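Local coordinates for protein beta-galactosidase (Marinomonas sp. ef1, PDB 6Y2K) that probably hydrolyses terminal beta-D-galactose residues from beta-galactosides, as a cold-active hexameric enzyme of glycoside hydrolase family 42, at residues 295-298 and 299-303; 441-444 and 445-449. All coordinates share one frame; numbering follows the deposited sequence.

Both contacts are local: each lies within a single helix and closes no loop, and they follow in series along the chain without nesting or crossing. Contact 1 comes first, on helix 294-305 of the closed eight-stranded barrel. Contact 2 lies on helix 435-448 of the trimerisation domain, whose mixed sheet has 453-456 as an edge strand beside 412-415. Their centres are 13 Å apart, and the two helices touch directly. Tyr443 OH probably hydrogen-bonds both Asp300 OD2, at 2.6 Å, and Ala296 O, at 3.1 Å, while Arg447 NH2 packs on Ala296 CB. Together they tie a barrel helix to the following domain.

Contact 1 (295-298 and 299-303)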
loop_
_atom_site.group_PDB
_atom_site.type_symbol
_atom_site.label_atom_id
_atom_site.label_comp_id
_atom_site.label_asym_id
_atom_site.label_seq_id
_atom_site.Cartn_x
_atom_site.Cartn_y
_atom_site.Cartn_z
ATOM N N GLY A 295 -30.298 8.079 13.222
ATOM C CA GLY A 295 -31.565 8.343 13.908
ATOM C C GLY A 295 -31.949 9.807 13.804
ATOM O O GLY A 295 -33.060 10.138 13.396
ATOM N N ALA A 296 -31.000 10.664 14.179
ATOM C CA ALA A 296 -31.160 12.120 14.182
ATOM C C ALA A 296 -31.791 12.690 12.920
ATOM O O ALA A 296 -32.743 13.464 13.001
ATOM C CB ALA A 296 -29.811 12.784 14.435
ATOM N N PHE A 297 -31.250 12.329 11.756
ATOM C CA PHE A 297 -31.783 12.795 10.477
ATOM C C PHE A 297 -33.282 12.518 10.367
ATOM O O PHE A 297 -34.060 13.401 10.013
ATOM C CB PHE A 297 -31.043 12.137 9.299
ATOM C CG PHE A 297 -31.459 12.674 7.954
ATOM C CD1 PHE A 297 -30.830 13.788 7.411
ATOM C CD2 PHE A 297 -32.500 12.086 7.240
ATOM C CE1 PHE A 297 -31.219 14.300 6.187
ATOM C CE2 PHE A 297 -32.892 12.596 6.003
ATOM C CZ PHE A 297 -32.246 13.697 5.477
ATOM N N HIS A 298 -33.669 11.289 10.688
ATOM C CA HIS A 298 -35.056 10.854 10.591
ATOM C C HIS A 298 -35.948 11.391 11.720
ATOM O O HIS A 298 -37.114 11.691 11.485
ATOM C CB HIS A 298 -35.107 9.333 10.509
ATOM C CG HIS A 298 -34.481 8.807 9.262
ATOM N ND1 HIS A 298 -33.181 8.356 9.217
ATOM C CD2 HIS A 298 -34.954 8.728 7.995
ATOM C CE1 HIS A 298 -32.885 7.999 7.979
ATOM N NE2 HIS A 298 -33.942 8.215 7.219
ATOM N N HIS A 299 -35.407 11.526 12.926
ATOM C CA HIS A 299 -36.168 12.147 14.016
ATOM C C HIS A 299 -36.620 13.560 13.590
ATOM O O HIS A 299 -37.778 13.924 13.767
ATOM C CB HIS A 299 -35.349 12.271 15.295
ATOM C CG HIS A 299 -34.898 10.971 15.879
ATOM N ND1 HIS A 299 -35.691 9.848 15.916
ATOM C CD2 HIS A 299 -33.743 10.634 16.499
ATOM C CE1 HIS A 299 -35.042 8.869 16.523
ATOM N NE2 HIS A 299 -33.851 9.318 16.880
ATOM N N ASP A 300 -35.702 14.336 13.014
ATOM C CA ASP A 300 -36.009 15.702 12.550
ATOM C C ASP A 300 -36.942 15.742 11.324
ATOM O O ASP A 300 -37.867 16.562 11.270
ATOM C CB ASP A 300 -34.711 16.489 12.276
ATOM C CG ASP A 300 -33.903 16.784 13.553
ATOM O OD1 ASP A 300 -34.492 16.806 14.673
ATOM O OD2 ASP A 300 -32.666 16.988 13.429
ATOM N N LEU A 301 -36.703 14.871 10.350
ATOM C CA LEU A 301 -37.589 14.756 9.183
ATOM C C LEU A 301 -39.027 14.410 9.611
ATOM O O LEU A 301 -39.988 15.061 9.187
ATOM C CB LEU A 301 -37.054 13.696 8.212
ATOM C CG LEU A 301 -37.905 13.257 7.017
ATOM C CD1 LEU A 301 -38.084 14.377 6.005
ATOM C CD2 LEU A 301 -37.252 12.048 6.366
ATOM N N TYR A 302 -39.161 13.408 10.470
ATOM C CA TYR A 302 -40.490 12.926 10.871
ATOM C C TYR A 302 -41.182 13.803 11.922
ATOM O O TYR A 302 -42.412 13.862 11.945
ATOM C CB TYR A 302 -40.444 11.439 11.262
ATOM C CG TYR A 302 -40.093 10.528 10.079
ATOM C CD1 TYR A 302 -40.739 10.669 8.849
ATOM C CD2 TYR A 302 -39.115 9.534 10.184
ATOM C CE1 TYR A 302 -40.417 9.866 7.756
ATOM C CE2 TYR A 302 -38.800 8.714 9.094
ATOM C CZ TYR A 302 -39.458 8.883 7.883
ATOM O OH TYR A 302 -39.190 8.092 6.774
ATOM N N ARG A 303 -40.423 14.500 12.765
ATOM C CA ARG A 303 -41.021 15.570 13.574
ATOM C C ARG A 303 -41.706 16.597 12.649
ATOM O O ARG A 303 -42.804 17.057 12.946
ATOM C CB ARG A 303 -40.001 16.251 14.494
ATOM C CG ARG A 303 -40.637 17.267 15.450
ATOM C CD ARG A 303 -39.664 17.819 16.490
ATOM N NE ARG A 303 -38.635 18.652 15.852
ATOM C CZ ARG A 303 -37.395 18.267 15.550
ATOM N NH1 ARG A 303 -36.943 17.053 15.868
ATOM N NH2 ARG A 303 -36.583 19.125 14.934
#
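Helix 294-305, which lies in the chain between the sixth and seventh strands of the barrel, brings His299 back over Gly295 one turn earlier. The amide His299 N donates to Gly295 O at 2.8 Å, with an N-H...O angle of 162°. The same oxygen lies 3.1 Å above the imidazole plane of His299, offset toward its rim, and Gly295 CA makes a CH-pi contact over the ring face. With CG anti to the carbonyl carbon (chi1 -62°), the His299 ring folds back along the helix onto this glycine. Its two nitrogens are tied outward, NE2 to Glu340 OE1 and ND1 to Trp264 NE1, which fixes its rotation. A leucine at His299 would probably leave both Glu340 and Trp264 without their hydrogen-bond mate on this helix. One residue on, Asp300 OD1 receives Arg303 NH1 at 2.7 Å on its anti lone pair, in the guanidinium plane, forming a salt bridge; OD1 also meets His344, and OD2 meets Tyr443. Farther round the helix, His298 and Tyr302 run side by side, with His298 CD2 4.0 Å from Tyr302 CE2. Their polar ends bond to Ala294 O and Met244 O respectively. Phe297 and Leu301 touch Ile455 of strand 453-456 in the following domain's sheet, while His299 and Tyr302 pack on barrel strand 310-315, as helices do in the beta-alpha-beta crossovers of a TIM barrel.

Contact 2 (441-444 and 445-449); sequences RMYE and AMREL
One face of the Tyr443 ring carries the aliphatic chain of Arg447, whose CG stands 3.5 Å above the ring plane, offset toward the rim, in a CH-pi contact. The Arg447 guanidinium is turned only 22° from that ring, and the two side chains run side by side in the same direction. Bends at chi2 (-98°) and chi3 (-69°) lay the Arg447 chain along the ring, bringing CD to 3.6 Å from Tyr443 OH, a hydroxyl that is hydrogen-bonded to Asp300 OD2; the arginine NE then pairs with Asp293. The Phe297 ring meets Tyr443 edge-to-face. At the edge of the Arg441 guanidinium, NH1 forms a salt bridge with Glu444 OE2 at 2.9 Å, approaching from above the carboxylate plane; Glu282 also pairs with this NH1. Glu444 OE1 and Glu448 OE2 are like charges 4.1 Å apart, and one water donates to both at 2.7 Å, which probably eases their repulsion. His291 also bonds Glu444 OE1, while Asn585 and Lys589 hold Glu448 OE1. Within helix 435-448, Tyr443 and Met446 pack on strand 453-456, Met442 and Ala445 meet helix 585-598, and Glu444, Arg447 and Glu448 touch Arg611 of strand 610-615.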
loop_
_atom_site.group_PDB
_atom_site.type_symbol
_atom_site.label_atom_id
_atom_site.label_comp_id
_atom_site.label_asym_id
_atom_site.label_seq_id
_atom_site.Cartn_x
_atom_site.Cartn_y
_atom_site.Cartn_z
ATOM N N ARG A 441 -25.370 14.419 4.120
ATOM C CA ARG A 441 -24.012 14.949 4.348
ATOM C C ARG A 441 -23.997 16.447 4.720
ATOM O O ARG A 441 -23.129 16.880 5.492
ATOM C CB ARG A 441 -23.104 14.663 3.150
ATOM C CG ARG A 441 -22.880 13.181 2.877
ATOM C CD ARG A 441 -22.194 12.465 4.030
ATOM N NE ARG A 441 -22.115 11.015 3.832
ATOM C CZ ARG A 441 -21.684 10.147 4.750
ATOM N NH1 ARG A 441 -21.266 10.559 5.945
ATOM N NH2 ARG A 441 -21.655 8.849 4.475
ATOM N N MET A 442 -24.952 17.218 4.203
ATOM C CA MET A 442 -25.130 18.609 4.667
ATOM C C MET A 442 -25.578 18.602 6.136
ATOM O O MET A 442 -25.078 19.382 6.943
ATOM C CB MET A 442 -26.127 19.387 3.799
ATOM C CG MET A 442 -25.636 19.665 2.379
ATOM S SD MET A 442 -26.460 21.073 1.608
ATOM C CE MET A 442 -25.500 22.425 2.277
ATOM N N TYR A 443 -26.486 17.681 6.469
ATOM C CA TYR A 443 -26.984 17.519 7.832
ATOM C C TYR A 443 -25.873 17.091 8.802
ATOM O O TYR A 443 -25.774 17.631 9.907
ATOM C CB TYR A 443 -28.150 16.522 7.847
ATOM C CG TYR A 443 -28.779 16.292 9.204
ATOM C CD1 TYR A 443 -29.765 17.155 9.701
ATOM C CD2 TYR A 443 -28.411 15.202 9.980
ATOM C CE1 TYR A 443 -30.362 16.928 10.936
ATOM C CE2 TYR A 443 -28.989 14.969 11.216
ATOM C CZ TYR A 443 -29.961 15.833 11.692
ATOM O OH TYR A 443 -30.513 15.583 12.922
ATOM N N GLU A 444 -25.048 16.129 8.386
ATOM C CA GLU A 444 -23.899 15.678 9.179
ATOM C C GLU A 444 -22.961 16.829 9.548
ATOM O O GLU A 444 -22.518 16.920 10.693
ATOM C CB GLU A 444 -23.118 14.591 8.435
ATOM C CG GLU A 444 -21.844 14.124 9.123
ATOM C CD GLU A 444 -21.116 13.044 8.341
ATOM O OE1 GLU A 444 -20.686 12.046 8.954
ATOM O OE2 GLU A 444 -20.969 13.201 7.111
ATOM N N ALA A 445 -22.663 17.688 8.574
ATOM C CA ALA A 445 -21.839 18.881 8.806
ATOM C C ALA A 445 -22.454 19.827 9.856
ATOM O O ALA A 445 -21.749 20.317 10.742
ATOM C CB ALA A 445 -21.599 19.619 7.496
ATOM N N MET A 446 -23.763 20.062 9.759
ATOM C CA MET A 446 -24.497 20.857 10.764
ATOM C C MET A 446 -24.361 20.245 12.151
ATOM O O MET A 446 -24.105 20.952 13.141
ATOM C CB MET A 446 -25.989 20.941 10.430
ATOM C CG MET A 446 -26.341 21.748 9.191
ATOM S SD MET A 446 -28.107 21.591 8.846
ATOM C CE MET A 446 -28.219 22.690 7.450
ATOM N N ARG A 447 -24.523 18.925 12.212
ATOM C CA ARG A 447 -24.467 18.192 13.474
ATOM C C ARG A 447 -23.070 18.144 14.090
ATOM O O ARG A 447 -22.935 18.210 15.322
ATOM C CB ARG A 447 -25.006 16.778 13.281
ATOM C CG ARG A 447 -26.505 16.736 12.996
ATOM C CD ARG A 447 -27.282 16.439 14.264
ATOM N NE ARG A 447 -27.048 15.061 14.692
ATOM C CZ ARG A 447 -27.329 14.568 15.893
ATOM N NH1 ARG A 447 -27.871 15.333 16.844
ATOM N NH2 ARG A 447 -27.061 13.290 16.150
ATOM N N GLU A 448 -22.038 18.036 13.245
ATOM C CA GLU A 448 -20.637 18.122 13.703
ATOM C C GLU A 448 -20.283 19.515 14.261
ATOM O O GLU A 448 -19.297 19.659 14.984
ATOM C CB GLU A 448 -19.667 17.746 12.573
ATOM C CG GLU A 448 -19.653 16.257 12.264
ATOM C CD GLU A 448 -18.808 15.891 11.041
ATOM O OE1 GLU A 448 -18.615 16.743 10.154
ATOM O OE2 GLU A 448 -18.342 14.734 10.959
ATOM N N LEU A 449 -21.075 20.525 13.895
ATOM C CA LEU A 449 -20.971 21.882 14.446
ATOM C C LEU A 449 -21.867 22.122 15.662
ATOM O O LEU A 449 -21.976 23.257 16.135
ATOM C CB LEU A 449 -21.284 22.909 13.357
ATOM C CG LEU A 449 -20.276 22.989 12.214
ATOM C CD1 LEU A 449 -20.797 23.921 11.128
ATOM C CD2 LEU A 449 -18.911 23.454 12.707
HETATM O O HOH W 1 -19.740 12.470 11.455
#